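Local structure of proto-oncogene tyrosine-protein kinase receptor Ret (7AMK) at residues 2-7 with 26-31; 139-144 with 225-230; 230-235 with 263-268; 273-278 with 340-345. The protein is a receptor tyrosine kinase whose extracellular cadherin-like domains probably take part in recognising GDNF bound to the co-receptor GFR alpha 1. The protein carries 4 engineered substitutions. One frame throughout, in Å; residues are numbered along the deposited sequence. Where two conformers were deposited one is given.

Contact 1: 2-7 with 26-31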
# COMPACT_ATOMS: atom_id res chain seq x y z
N TYR A 2 -24.51 -36.91 -16.77
CA TYR A 2 -23.26 -36.86 -16.01
C TYR A 2 -23.27 -38.01 -15.02
O TYR A 2 -24.30 -38.63 -14.77
CB TYR A 2 -23.05 -35.52 -15.29
CG TYR A 2 -24.02 -35.23 -14.15
CD1 TYR A 2 -25.26 -34.68 -14.41
CD2 TYR A 2 -23.69 -35.52 -12.81
CE1 TYR A 2 -26.16 -34.39 -13.41
CE2 TYR A 2 -24.59 -35.24 -11.78
CZ TYR A 2 -25.84 -34.67 -12.09
OH TYR A 2 -26.78 -34.36 -11.11
N PHE A 3 -22.09 -38.28 -14.49
CA PHE A 3 -21.88 -39.42 -13.61
C PHE A 3 -21.80 -38.95 -12.17
O PHE A 3 -20.96 -38.10 -11.84
CB PHE A 3 -20.60 -40.14 -14.00
CG PHE A 3 -20.66 -40.82 -15.34
CD1 PHE A 3 -21.51 -41.89 -15.55
CD2 PHE A 3 -19.83 -40.42 -16.38
CE1 PHE A 3 -21.55 -42.53 -16.77
CE2 PHE A 3 -19.87 -41.06 -17.61
CZ PHE A 3 -20.72 -42.11 -17.81
N PRO A 4 -22.67 -39.42 -11.28
CA PRO A 4 -22.56 -39.04 -9.87
C PRO A 4 -21.39 -39.70 -9.13
O PRO A 4 -21.19 -39.44 -7.94
CB PRO A 4 -23.91 -39.50 -9.30
CG PRO A 4 -24.27 -40.70 -10.17
CD PRO A 4 -23.87 -40.23 -11.55
N GLN A 5 -20.61 -40.52 -9.82
CA GLN A 5 -19.60 -41.37 -9.21
C GLN A 5 -18.49 -41.58 -10.24
O GLN A 5 -18.77 -41.99 -11.37
CB GLN A 5 -20.26 -42.69 -8.79
CG GLN A 5 -19.35 -43.64 -8.08
CD GLN A 5 -20.08 -44.84 -7.50
OE1 GLN A 5 -21.30 -44.82 -7.32
NE2 GLN A 5 -19.33 -45.89 -7.21
N ARG A 6 -17.24 -41.27 -9.88
CA ARG A 6 -16.14 -41.36 -10.84
C ARG A 6 -15.51 -42.74 -10.94
O ARG A 6 -14.83 -43.03 -11.93
CB ARG A 6 -15.02 -40.36 -10.48
CG ARG A 6 -15.22 -38.94 -10.99
N LEU A 7 -15.70 -43.60 -9.94
CA LEU A 7 -15.01 -44.88 -9.87
C LEU A 7 -15.94 -45.94 -9.30
O LEU A 7 -16.58 -45.71 -8.27
CB LEU A 7 -13.74 -44.75 -9.02
CG LEU A 7 -12.99 -46.03 -8.64
CD1 LEU A 7 -12.40 -46.64 -9.88
CD2 LEU A 7 -11.91 -45.72 -7.63
N ILE A 26 -24.42 -45.85 -13.22
CA ILE A 26 -25.53 -44.90 -13.20
C ILE A 26 -25.17 -43.67 -14.02
O ILE A 26 -24.06 -43.12 -13.89
CB ILE A 26 -25.90 -44.47 -11.77
CG1 ILE A 26 -26.26 -45.69 -10.94
CG2 ILE A 26 -27.04 -43.43 -11.80
CD1 ILE A 26 -27.60 -46.27 -11.31
N SER A 27 -26.11 -43.21 -14.85
CA SER A 27 -25.98 -41.93 -15.53
C SER A 27 -27.18 -41.08 -15.18
O SER A 27 -28.31 -41.55 -15.24
CB SER A 27 -25.88 -42.10 -17.05
OG SER A 27 -25.59 -40.87 -17.71
N MET A 28 -26.95 -39.83 -14.80
CA MET A 28 -28.06 -38.95 -14.48
C MET A 28 -28.40 -38.03 -15.64
O MET A 28 -27.51 -37.51 -16.32
CB MET A 28 -27.76 -38.17 -13.22
CG MET A 28 -27.72 -39.14 -12.05
SD MET A 28 -28.10 -38.33 -10.55
CE MET A 28 -29.85 -37.99 -10.77
N ARG A 29 -29.70 -37.88 -15.90
CA ARG A 29 -30.18 -37.05 -16.99
C ARG A 29 -30.11 -35.58 -16.61
O ARG A 29 -30.52 -35.17 -15.52
CB ARG A 29 -31.61 -37.42 -17.35
CG ARG A 29 -31.77 -38.85 -17.83
CD ARG A 29 -33.17 -39.36 -17.56
NE ARG A 29 -33.64 -40.33 -18.54
CZ ARG A 29 -33.49 -41.65 -18.44
NH1 ARG A 29 -32.81 -42.20 -17.44
NH2 ARG A 29 -34.04 -42.44 -19.36
N GLU A 30 -29.57 -34.78 -17.51
CA GLU A 30 -29.59 -33.34 -17.34
C GLU A 30 -30.82 -32.69 -17.96
O GLU A 30 -31.00 -31.48 -17.82
CB GLU A 30 -28.31 -32.75 -17.92
CG GLU A 30 -27.12 -32.99 -16.99
CD GLU A 30 -25.82 -32.64 -17.64
OE1 GLU A 30 -25.57 -33.16 -18.74
OE2 GLU A 30 -25.05 -31.83 -17.06
N PHE A 31 -31.68 -33.47 -18.61
CA PHE A 31 -32.93 -32.99 -19.20
C PHE A 31 -33.86 -34.18 -19.30
O PHE A 31 -33.40 -35.32 -19.41
CB PHE A 31 -32.72 -32.31 -20.58
CG PHE A 31 -32.76 -33.26 -21.75
O HOH W 1 -21.48 -42.49 -11.87
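The Tyr2 ring runs alongside the Met28 side chain. They sit in the first cadherin-like domain, where 2-7 leads into strand 7-14. Their backbones form a single antiparallel bridge, a hydrogen-bonded pair. Met28 N gives a nearly straight bond to Tyr2 O at 2.9 Å, and Tyr2 N returns one to Met28 O at 3.1 Å. With Tyr2 CG between its own backbone N and carbonyl carbon (chi1 67°), the ring is set beside Met28. Met28 CB lies over one face of the Tyr2 ring, 4.3 Å from its centroid, and makes a CH-pi contact. Met28 SD is placed obliquely to the same ring, a Met-aromatic contact at 5.3 Å from the centroid. Glu30 comes to the ring from a different direction. Its CG meets Tyr2 CD1 at the edge, in the ring plane, at 3.6 Å. The carboxylate of Glu30 is turned 61° from the ring, and its OE1 is hydrogen-bonded to Leu1 N.

Pro4 crosses Met28 obliquely, with Pro4 CD against Met28 CG. Pro4 and Met28 both touch Leu149 of strand 147-151, which belongs to the next cadherin domain. The contact therefore lies where the two domains meet. Phe3 turns its ring the other way, onto Val107 and Val91. Ile26 O lies in the plane of that ring at its edge, 3.3 Å from Phe3 CD1.

Contact 2: 139-144 with 225-230. With CA (calcium ion), chain M; CA (calcium ion), chain L; CA (calcium ion), chain N.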
# COMPACT_ATOMS: atom_id res chain seq x y z
N HIS A 139 -21.95 -37.45 -5.97
CA HIS A 139 -22.12 -36.02 -6.08
C HIS A 139 -23.18 -35.76 -7.12
O HIS A 139 -23.29 -36.52 -8.08
CB HIS A 139 -20.82 -35.30 -6.47
CG HIS A 139 -20.21 -35.80 -7.74
ND1 HIS A 139 -20.65 -35.41 -8.99
CD2 HIS A 139 -19.19 -36.67 -7.96
CE1 HIS A 139 -19.93 -36.01 -9.92
NE2 HIS A 139 -19.05 -36.79 -9.33
N ILE A 140 -23.99 -34.73 -6.90
CA ILE A 140 -24.89 -34.23 -7.92
C ILE A 140 -24.71 -32.72 -7.97
O ILE A 140 -24.17 -32.10 -7.06
CB ILE A 140 -26.35 -34.61 -7.63
CG1 ILE A 140 -26.71 -34.17 -6.21
CG2 ILE A 140 -26.54 -36.09 -7.69
CD1 ILE A 140 -28.15 -34.36 -5.87
N THR A 141 -25.20 -32.12 -9.05
CA THR A 141 -25.17 -30.68 -9.16
C THR A 141 -26.54 -30.13 -8.77
O THR A 141 -27.56 -30.78 -8.96
CB THR A 141 -24.80 -30.24 -10.58
OG1 THR A 141 -23.53 -30.80 -10.91
CG2 THR A 141 -24.69 -28.69 -10.68
N GLU A 142 -26.53 -28.93 -8.19
CA GLU A 142 -27.78 -28.27 -7.81
C GLU A 142 -28.64 -28.02 -9.06
O GLU A 142 -28.16 -28.09 -10.20
CB GLU A 142 -27.46 -26.96 -7.07
CG GLU A 142 -26.73 -25.94 -7.92
CD GLU A 142 -26.71 -24.55 -7.33
OE1 GLU A 142 -27.50 -24.24 -6.41
OE2 GLU A 142 -25.87 -23.76 -7.80
N ASN A 143 -29.93 -27.78 -8.84
CA ASN A 143 -30.88 -27.36 -9.90
C ASN A 143 -30.98 -28.38 -11.04
O ASN A 143 -31.05 -28.02 -12.21
CB ASN A 143 -30.51 -26.00 -10.49
CG ASN A 143 -30.38 -24.92 -9.45
OD1 ASN A 143 -31.05 -24.94 -8.43
ND2 ASN A 143 -29.48 -23.97 -9.70
N ARG A 144 -30.98 -29.67 -10.70
CA ARG A 144 -30.99 -30.73 -11.70
C ARG A 144 -32.16 -31.68 -11.45
O ARG A 144 -32.67 -31.79 -10.33
CB ARG A 144 -29.69 -31.55 -11.69
CG ARG A 144 -28.49 -30.82 -12.20
CD ARG A 144 -28.63 -30.50 -13.66
NE ARG A 144 -27.39 -29.94 -14.18
CZ ARG A 144 -27.10 -28.65 -14.18
NH1 ARG A 144 -27.94 -27.76 -13.70
NH2 ARG A 144 -25.93 -28.24 -14.67
N ASN A 225 -22.30 -35.04 -2.05
CA ASN A 225 -21.78 -33.70 -2.26
C ASN A 225 -22.64 -32.98 -3.30
O ASN A 225 -23.10 -33.60 -4.25
CB ASN A 225 -20.32 -33.74 -2.73
CG ASN A 225 -19.36 -34.33 -1.68
OD1 ASN A 225 -19.12 -33.72 -0.64
ND2 ASN A 225 -18.80 -35.49 -1.96
N ILE A 226 -22.91 -31.69 -3.07
CA ILE A 226 -23.72 -30.89 -3.99
C ILE A 226 -22.80 -29.91 -4.71
O ILE A 226 -22.18 -29.05 -4.07
CB ILE A 226 -24.86 -30.13 -3.29
CG1 ILE A 226 -25.74 -31.06 -2.41
CG2 ILE A 226 -25.72 -29.41 -4.35
CD1 ILE A 226 -26.45 -32.23 -3.13
N TYR A 227 -22.71 -30.06 -6.03
CA TYR A 227 -21.91 -29.17 -6.85
C TYR A 227 -22.69 -27.91 -7.24
O TYR A 227 -23.91 -27.93 -7.39
CB TYR A 227 -21.44 -29.87 -8.12
CG TYR A 227 -20.36 -30.89 -7.88
CD1 TYR A 227 -19.86 -31.12 -6.60
CD2 TYR A 227 -19.81 -31.59 -8.93
CE1 TYR A 227 -18.84 -32.06 -6.38
CE2 TYR A 227 -18.80 -32.51 -8.73
CZ TYR A 227 -18.33 -32.75 -7.46
OH TYR A 227 -17.35 -33.70 -7.31
N ASP A 228 -21.96 -26.84 -7.41
CA ASP A 228 -22.50 -25.51 -7.59
C ASP A 228 -22.64 -25.21 -9.07
O ASP A 228 -21.85 -25.66 -9.90
CB ASP A 228 -21.58 -24.47 -6.94
CG ASP A 228 -22.16 -23.10 -6.92
OD1 ASP A 228 -23.20 -22.93 -6.28
OD2 ASP A 228 -21.55 -22.18 -7.50
N GLU A 229 -23.65 -24.42 -9.40
CA GLU A 229 -23.70 -23.81 -10.72
C GLU A 229 -23.90 -22.31 -10.55
O GLU A 229 -24.19 -21.83 -9.46
CB GLU A 229 -24.80 -24.44 -11.58
CG GLU A 229 -26.17 -24.00 -11.26
CD GLU A 229 -27.19 -24.55 -12.25
OE1 GLU A 229 -26.78 -25.35 -13.11
OE2 GLU A 229 -28.39 -24.18 -12.19
N ASP A 230 -23.72 -21.58 -11.64
CA ASP A 230 -23.77 -20.12 -11.61
C ASP A 230 -25.24 -19.73 -11.70
O ASP A 230 -25.81 -19.62 -12.79
CB ASP A 230 -22.92 -19.53 -12.74
CG ASP A 230 -22.91 -17.98 -12.77
OD1 ASP A 230 -23.47 -17.32 -11.88
OD2 ASP A 230 -22.33 -17.44 -13.72
CA CA M . -25.03 -21.61 -7.21
CA CA L . -28.67 -22.34 -5.96
CA CA N . -22.87 -15.97 -10.08
O HOH W 2 -29.72 -20.29 -5.55
O HOH W 3 -30.59 -23.47 -6.64
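The rings of His139 and Tyr227 form an offset stack, with centroids 4.5 Å apart and planes only 8° from parallel. His139 CB lies over the tyrosine face, nearer its rim, in a CH-pi contact. On the other face of the sheet Ile140 and Ile226 run alongside each other, and Ile140 CG1 meets Ile226 CD1 at 3.6 Å.

Backbone bonds join the strands in parallel: Ile140 N to Asn225 O, Tyr227 N to Ile140 O and Glu142 N to Tyr227 O. This is the parallel pairing of first and last strands in a cadherin fold, and both strands run out into the calcium site between domains.

Glu142 OE2 takes the N-H of Glu229 at 2.8 Å through its anti lone pair. Glu142 also bridges two calcium ions, OE1 on one and OE2 on the other. Asp228 OD1 and Glu229 O share the second ion. Arg195 is the main polar partner of Asp228.

The Glu229 carboxylate is met from above its plane at both oxygens. Asn143 ND2 bonds to OE2 at 2.7 Å, and Arg144 NH1 makes a salt bridge to OE1 at 2.7 Å. An alanine at Glu229 would probably leave the Arg144 charge without this mate and cost the Asn143 amide one acceptor.

Contact 3: 230-235 with 263-268. With CA (calcium ion), chain N; CA (calcium ion), chain M; CA (calcium ion), chain L.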
# COMPACT_ATOMS: atom_id res chain seq x y z
N ASP A 230 -23.72 -21.58 -11.64
CA ASP A 230 -23.77 -20.12 -11.61
C ASP A 230 -25.24 -19.73 -11.70
O ASP A 230 -25.81 -19.62 -12.79
CB ASP A 230 -22.92 -19.53 -12.74
CG ASP A 230 -22.91 -17.98 -12.77
OD1 ASP A 230 -23.47 -17.32 -11.88
OD2 ASP A 230 -22.33 -17.44 -13.72
N ASP A 231 -25.87 -19.54 -10.54
CA ASP A 231 -27.30 -19.23 -10.51
C ASP A 231 -27.59 -18.04 -9.61
O ASP A 231 -28.72 -17.88 -9.14
CB ASP A 231 -28.13 -20.47 -10.10
CG ASP A 231 -27.86 -20.91 -8.63
OD1 ASP A 231 -27.00 -20.33 -7.95
OD2 ASP A 231 -28.54 -21.85 -8.17
N ASN A 232 -26.58 -17.21 -9.35
CA ASN A 232 -26.75 -15.99 -8.57
C ASN A 232 -26.03 -14.86 -9.27
O ASN A 232 -24.87 -15.01 -9.67
CB ASN A 232 -26.23 -16.16 -7.14
CG ASN A 232 -27.07 -17.13 -6.33
OD1 ASN A 232 -28.04 -16.73 -5.68
ND2 ASN A 232 -26.71 -18.41 -6.36
N SER A 233 -26.73 -13.72 -9.44
CA SER A 233 -26.07 -12.60 -10.08
C SER A 233 -25.26 -11.80 -9.08
O SER A 233 -25.57 -11.77 -7.88
CB SER A 233 -27.09 -11.69 -10.74
OG SER A 233 -28.09 -11.33 -9.82
N PRO A 234 -24.20 -11.15 -9.55
CA PRO A 234 -23.41 -10.28 -8.68
C PRO A 234 -24.19 -9.05 -8.26
O PRO A 234 -25.14 -8.63 -8.92
CB PRO A 234 -22.22 -9.91 -9.56
CG PRO A 234 -22.75 -10.03 -10.96
CD PRO A 234 -23.66 -11.20 -10.92
N TYR A 235 -23.79 -8.48 -7.13
CA TYR A 235 -24.48 -7.31 -6.58
C TYR A 235 -23.51 -6.52 -5.71
O TYR A 235 -22.52 -7.04 -5.18
CB TYR A 235 -25.72 -7.70 -5.77
CG TYR A 235 -25.40 -8.54 -4.52
CD1 TYR A 235 -25.30 -9.92 -4.61
CD2 TYR A 235 -25.21 -7.95 -3.27
CE1 TYR A 235 -25.01 -10.71 -3.46
CE2 TYR A 235 -24.93 -8.72 -2.13
CZ TYR A 235 -24.82 -10.10 -2.24
OH TYR A 235 -24.54 -10.86 -1.13
N ASP A 263 -20.96 -12.28 -4.93
CA ASP A 263 -21.66 -13.29 -5.71
C ASP A 263 -21.79 -14.54 -4.84
O ASP A 263 -20.77 -15.05 -4.36
CB ASP A 263 -20.91 -13.59 -7.02
CG ASP A 263 -21.74 -14.38 -8.02
OD1 ASP A 263 -22.37 -15.38 -7.64
OD2 ASP A 263 -21.76 -14.00 -9.21
N ARG A 264 -23.02 -15.00 -4.62
CA ARG A 264 -23.21 -16.14 -3.72
C ARG A 264 -22.67 -17.44 -4.28
O ARG A 264 -22.45 -18.39 -3.51
CB ARG A 264 -24.69 -16.28 -3.37
CG ARG A 264 -25.20 -15.08 -2.61
CD ARG A 264 -26.61 -15.27 -2.08
NE ARG A 264 -27.03 -14.08 -1.33
CZ ARG A 264 -26.76 -13.85 -0.05
NH1 ARG A 264 -26.10 -14.72 0.69
NH2 ARG A 264 -27.17 -12.71 0.50
N ASP A 265 -22.45 -17.52 -5.59
CA ASP A 265 -21.87 -18.70 -6.21
C ASP A 265 -20.37 -18.80 -5.89
O ASP A 265 -19.69 -17.80 -5.65
CB ASP A 265 -22.07 -18.67 -7.72
CG ASP A 265 -23.53 -18.63 -8.11
OD1 ASP A 265 -24.33 -19.35 -7.48
OD2 ASP A 265 -23.89 -17.86 -9.03
N THR A 266 -19.86 -20.03 -5.90
CA THR A 266 -18.45 -20.31 -5.70
C THR A 266 -17.68 -20.17 -7.01
O THR A 266 -18.24 -20.20 -8.10
CB THR A 266 -18.23 -21.73 -5.16
OG1 THR A 266 -18.48 -22.68 -6.20
CG2 THR A 266 -19.18 -22.01 -4.00
N THR A 267 -16.37 -20.02 -6.87
CA THR A 267 -15.43 -19.82 -7.94
C THR A 267 -14.15 -20.55 -7.55
O THR A 267 -13.76 -20.50 -6.37
CB THR A 267 -15.08 -18.35 -8.19
OG1 THR A 267 -16.28 -17.58 -8.38
CG2 THR A 267 -14.20 -18.22 -9.44
N PRO A 268 -13.48 -21.22 -8.49
CA PRO A 268 -12.19 -21.82 -8.15
C PRO A 268 -11.19 -20.74 -7.74
O PRO A 268 -11.31 -19.57 -8.12
CB PRO A 268 -11.78 -22.53 -9.45
CG PRO A 268 -13.07 -22.68 -10.23
CD PRO A 268 -13.87 -21.46 -9.89
CA CA N . -22.87 -15.97 -10.08
CA CA M . -25.03 -21.61 -7.21
CA CA L . -28.67 -22.34 -5.96
O HOH W 4 -25.39 -13.40 -5.43
O HOH W 2 -29.72 -20.29 -5.55
O HOH W 3 -30.59 -23.47 -6.64
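Asp265 meets three consecutive residues, Asp230, Asp231 and Asn232, and its carboxylate spans two calcium ions. Its OD2 binds one ion together with Asp230 OD1, and these two oxygens are 2.9 Å apart. Its OD1 binds the second ion with Asp231 OD1. The Asp230 and Asp265 carboxylates are turned 77° against each other, so they present their oxygens to the shared ion from crossed planes. Asp263 grips the first ion with both oxygens, OD1 at 2.6 Å and OD2 at 2.4 Å. Asn232 O completes the set from these segments, and Asn277 and Asp341 supply the rest. Asp231 OD2 reaches a third ion, which also carries two waters.

Hydrogen bonds among the ligands hold the carboxylates in place. Asn232 N bonds to the syn lone pair of Asp265 OD2 at 2.8 Å. Asn232 ND2 reaches Asp265 OD1 at 2.8 Å from above the carboxylate plane. An alanine at Asn232 would probably leave Asp265 OD1 without its amide donor, with the ions and the backbone N-H still holding the carboxylate. Asp263 OD1 accepts from Asp265 N in an Asx turn. Outside the segments, Thr343 meets Asp230 OD2 and Asn143 meets Asp231 OD2.

Further out, a water links Ser233 O to Arg264 N. Tyr235 OH lies over one face of the Arg264 guanidinium, toward its rim, 3.6 Å from NH2.

This is the calcium-binding linker characteristic of cadherin repeats. Four carboxylates from these two segments converge on the ions, which probably offset their repulsion, so this geometry is likely to depend on bound calcium.

Contact 4: 273-278 with 340-345. With CA (calcium ion), chain N; NAG (2-acetamido-2-deoxy-beta-D-glucopyranose), chain E.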
# COMPACT_ATOMS: atom_id res chain seq x y z
N ASN A 273 -8.65 -20.56 -14.84
CA ASN A 273 -9.10 -20.60 -16.22
C ASN A 273 -10.58 -20.96 -16.37
O ASN A 273 -11.17 -20.66 -17.41
CB ASN A 273 -8.25 -21.58 -17.04
N GLN A 274 -11.17 -21.59 -15.36
CA GLN A 274 -12.59 -21.91 -15.40
C GLN A 274 -13.39 -20.69 -15.85
O GLN A 274 -13.03 -19.55 -15.56
CB GLN A 274 -13.06 -22.38 -14.02
CG GLN A 274 -14.59 -22.43 -13.87
CD GLN A 274 -15.27 -23.41 -14.82
OE1 GLN A 274 -15.83 -23.02 -15.85
NE2 GLN A 274 -15.23 -24.70 -14.47
N VAL A 275 -14.46 -20.94 -16.61
CA VAL A 275 -15.32 -19.86 -17.08
C VAL A 275 -16.62 -19.77 -16.29
O VAL A 275 -17.27 -18.71 -16.32
CB VAL A 275 -15.63 -20.00 -18.58
CG1 VAL A 275 -16.39 -18.77 -19.06
CG2 VAL A 275 -14.35 -20.18 -19.38
N GLN A 276 -17.01 -20.83 -15.59
CA GLN A 276 -18.16 -20.80 -14.69
C GLN A 276 -18.03 -19.66 -13.68
O GLN A 276 -17.07 -19.60 -12.92
CB GLN A 276 -18.30 -22.13 -13.95
CG GLN A 276 -19.10 -22.02 -12.64
CD GLN A 276 -19.56 -23.37 -12.07
OE1 GLN A 276 -19.41 -24.42 -12.70
NE2 GLN A 276 -20.13 -23.32 -10.87
N ASN A 277 -19.02 -18.77 -13.68
CA ASN A 277 -19.10 -17.73 -12.67
C ASN A 277 -18.01 -16.69 -12.82
O ASN A 277 -17.79 -15.90 -11.90
CB ASN A 277 -19.05 -18.29 -11.25
CG ASN A 277 -19.84 -17.45 -10.30
OD1 ASN A 277 -20.92 -17.00 -10.64
ND2 ASN A 277 -19.30 -17.19 -9.12
N LYS A 278 -17.32 -16.69 -13.94
CA LYS A 278 -16.33 -15.66 -14.20
C LYS A 278 -17.04 -14.33 -14.46
O LYS A 278 -17.98 -14.26 -15.26
CB LYS A 278 -15.49 -16.06 -15.41
CG LYS A 278 -14.37 -15.10 -15.75
CD LYS A 278 -13.66 -15.60 -17.01
CE LYS A 278 -12.69 -14.58 -17.57
NZ LYS A 278 -12.10 -15.05 -18.87
N ASN A 340 -19.86 -8.09 -15.76
CA ASN A 340 -20.80 -9.02 -16.39
C ASN A 340 -20.49 -10.45 -15.93
O ASN A 340 -19.40 -10.96 -16.18
CB ASN A 340 -20.69 -8.88 -17.91
CG ASN A 340 -21.69 -9.73 -18.67
OD1 ASN A 340 -22.31 -10.64 -18.14
ND2 ASN A 340 -21.84 -9.40 -19.96
N ASP A 341 -21.44 -11.06 -15.21
CA ASP A 341 -21.40 -12.49 -14.89
C ASP A 341 -21.79 -13.27 -16.14
O ASP A 341 -22.97 -13.44 -16.44
CB ASP A 341 -22.35 -12.80 -13.74
CG ASP A 341 -22.27 -14.28 -13.27
OD1 ASP A 341 -21.69 -15.14 -13.98
OD2 ASP A 341 -22.81 -14.54 -12.17
N THR A 342 -20.79 -13.79 -16.84
CA THR A 342 -21.00 -14.25 -18.22
C THR A 342 -21.92 -15.45 -18.30
O THR A 342 -22.78 -15.52 -19.19
CB THR A 342 -19.65 -14.57 -18.86
OG1 THR A 342 -18.96 -15.51 -18.01
CG2 THR A 342 -18.82 -13.29 -19.02
N THR A 343 -21.75 -16.42 -17.41
CA THR A 343 -22.53 -17.65 -17.42
C THR A 343 -23.80 -17.55 -16.58
O THR A 343 -24.44 -18.58 -16.33
CB THR A 343 -21.68 -18.83 -16.94
OG1 THR A 343 -21.10 -18.52 -15.68
CG2 THR A 343 -20.57 -19.14 -17.91
N PHE A 344 -24.18 -16.36 -16.10
CA PHE A 344 -25.45 -16.25 -15.41
C PHE A 344 -26.58 -16.18 -16.43
O PHE A 344 -26.58 -15.28 -17.28
CB PHE A 344 -25.48 -15.04 -14.49
CG PHE A 344 -26.80 -14.87 -13.79
CD1 PHE A 344 -27.10 -15.62 -12.65
CD2 PHE A 344 -27.76 -13.98 -14.27
CE1 PHE A 344 -28.33 -15.48 -12.01
CE2 PHE A 344 -28.97 -13.83 -13.62
CZ PHE A 344 -29.26 -14.58 -12.50
N PRO A 345 -27.55 -17.10 -16.40
CA PRO A 345 -28.53 -17.15 -17.49
C PRO A 345 -29.42 -15.92 -17.49
O PRO A 345 -29.89 -15.47 -16.44
CB PRO A 345 -29.33 -18.44 -17.20
CG PRO A 345 -29.18 -18.66 -15.74
CD PRO A 345 -27.78 -18.16 -15.40
CA CA N . -22.87 -15.97 -10.08
C1 NAG E . -22.70 -10.10 -20.86
C2 NAG E . -23.17 -9.24 -22.04
C3 NAG E . -24.01 -10.08 -23.00
C4 NAG E . -23.32 -11.38 -23.39
C5 NAG E . -22.81 -12.11 -22.15
C6 NAG E . -21.96 -13.33 -22.45
C7 NAG E . -23.59 -6.82 -21.73
C8 NAG E . -22.32 -6.58 -22.49
N2 NAG E . -23.95 -8.11 -21.56
O3 NAG E . -24.32 -9.32 -24.17
O4 NAG E . -24.29 -12.23 -23.99
O5 NAG E . -22.00 -11.24 -21.35
O6 NAG E . -21.47 -13.36 -23.78
O7 NAG E . -24.27 -5.90 -21.28
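The amide plane of Asn277 and the carboxylate plane of Asp341 are turned 68° apart, and neither group stacks on the other. They meet at their oxygen ends through a calcium ion. Asn277 OD1 binds it at 2.3 Å and Asp341 OD2 at 2.5 Å, while the two oxygens stay 3.5 Å apart. This is the calcium site at the linker end of the third cadherin-like domain. Asp230, Asn232, Asp263 and Asp265 supply its other ligands. Thr267 is the main outside polar partner of the Asn277 amide.

Two beta turns present these groups. A type II turn runs from Val275 to Lys278 and a type I turn from Asp341 to Phe344. Thr343 ties one to the other. Its OG1, held between its own backbone N and carbonyl carbon (chi1 53°), accepts the N-H of Asn277 at 2.9 Å. The same hydroxyl is hydrogen-bonded to OD2 of Asp230, whose OD1 binds the same ion. Val275 O packs against Thr343 CG2.

Asn340, at the end of strand 331-341, carries a glycan through a covalent bond from ND2 to the sugar C1. Beside it, Lys278 O is gripped twice by Thr342: the backbone N lies 3.3 Å from it, and OG1 donates to it at 3.2 Å.

Overall arrangement
The contacts follow one another along the chain in three neighbouring cadherin-like domains. Contact 1 lies in the first domain. Its centre is about 12 Å from that of contact 2, and Pro4 O is probably hydrogen-bonded to His139 N across the boundary. Contact 2 pairs strands 139-141 and 215-227 of the second domain, then runs into the linker. Contacts 3 and 4 belong to the third domain, with centres about 9 Å apart. Asp230 is shared by contacts 2 and 3, and contacts 2 to 4 all reach one calcium ion. Contact 1 does not touch contact 3. The calcium ions thus join the second domain to the third, while packing and a probable backbone hydrogen bond join the first to the second.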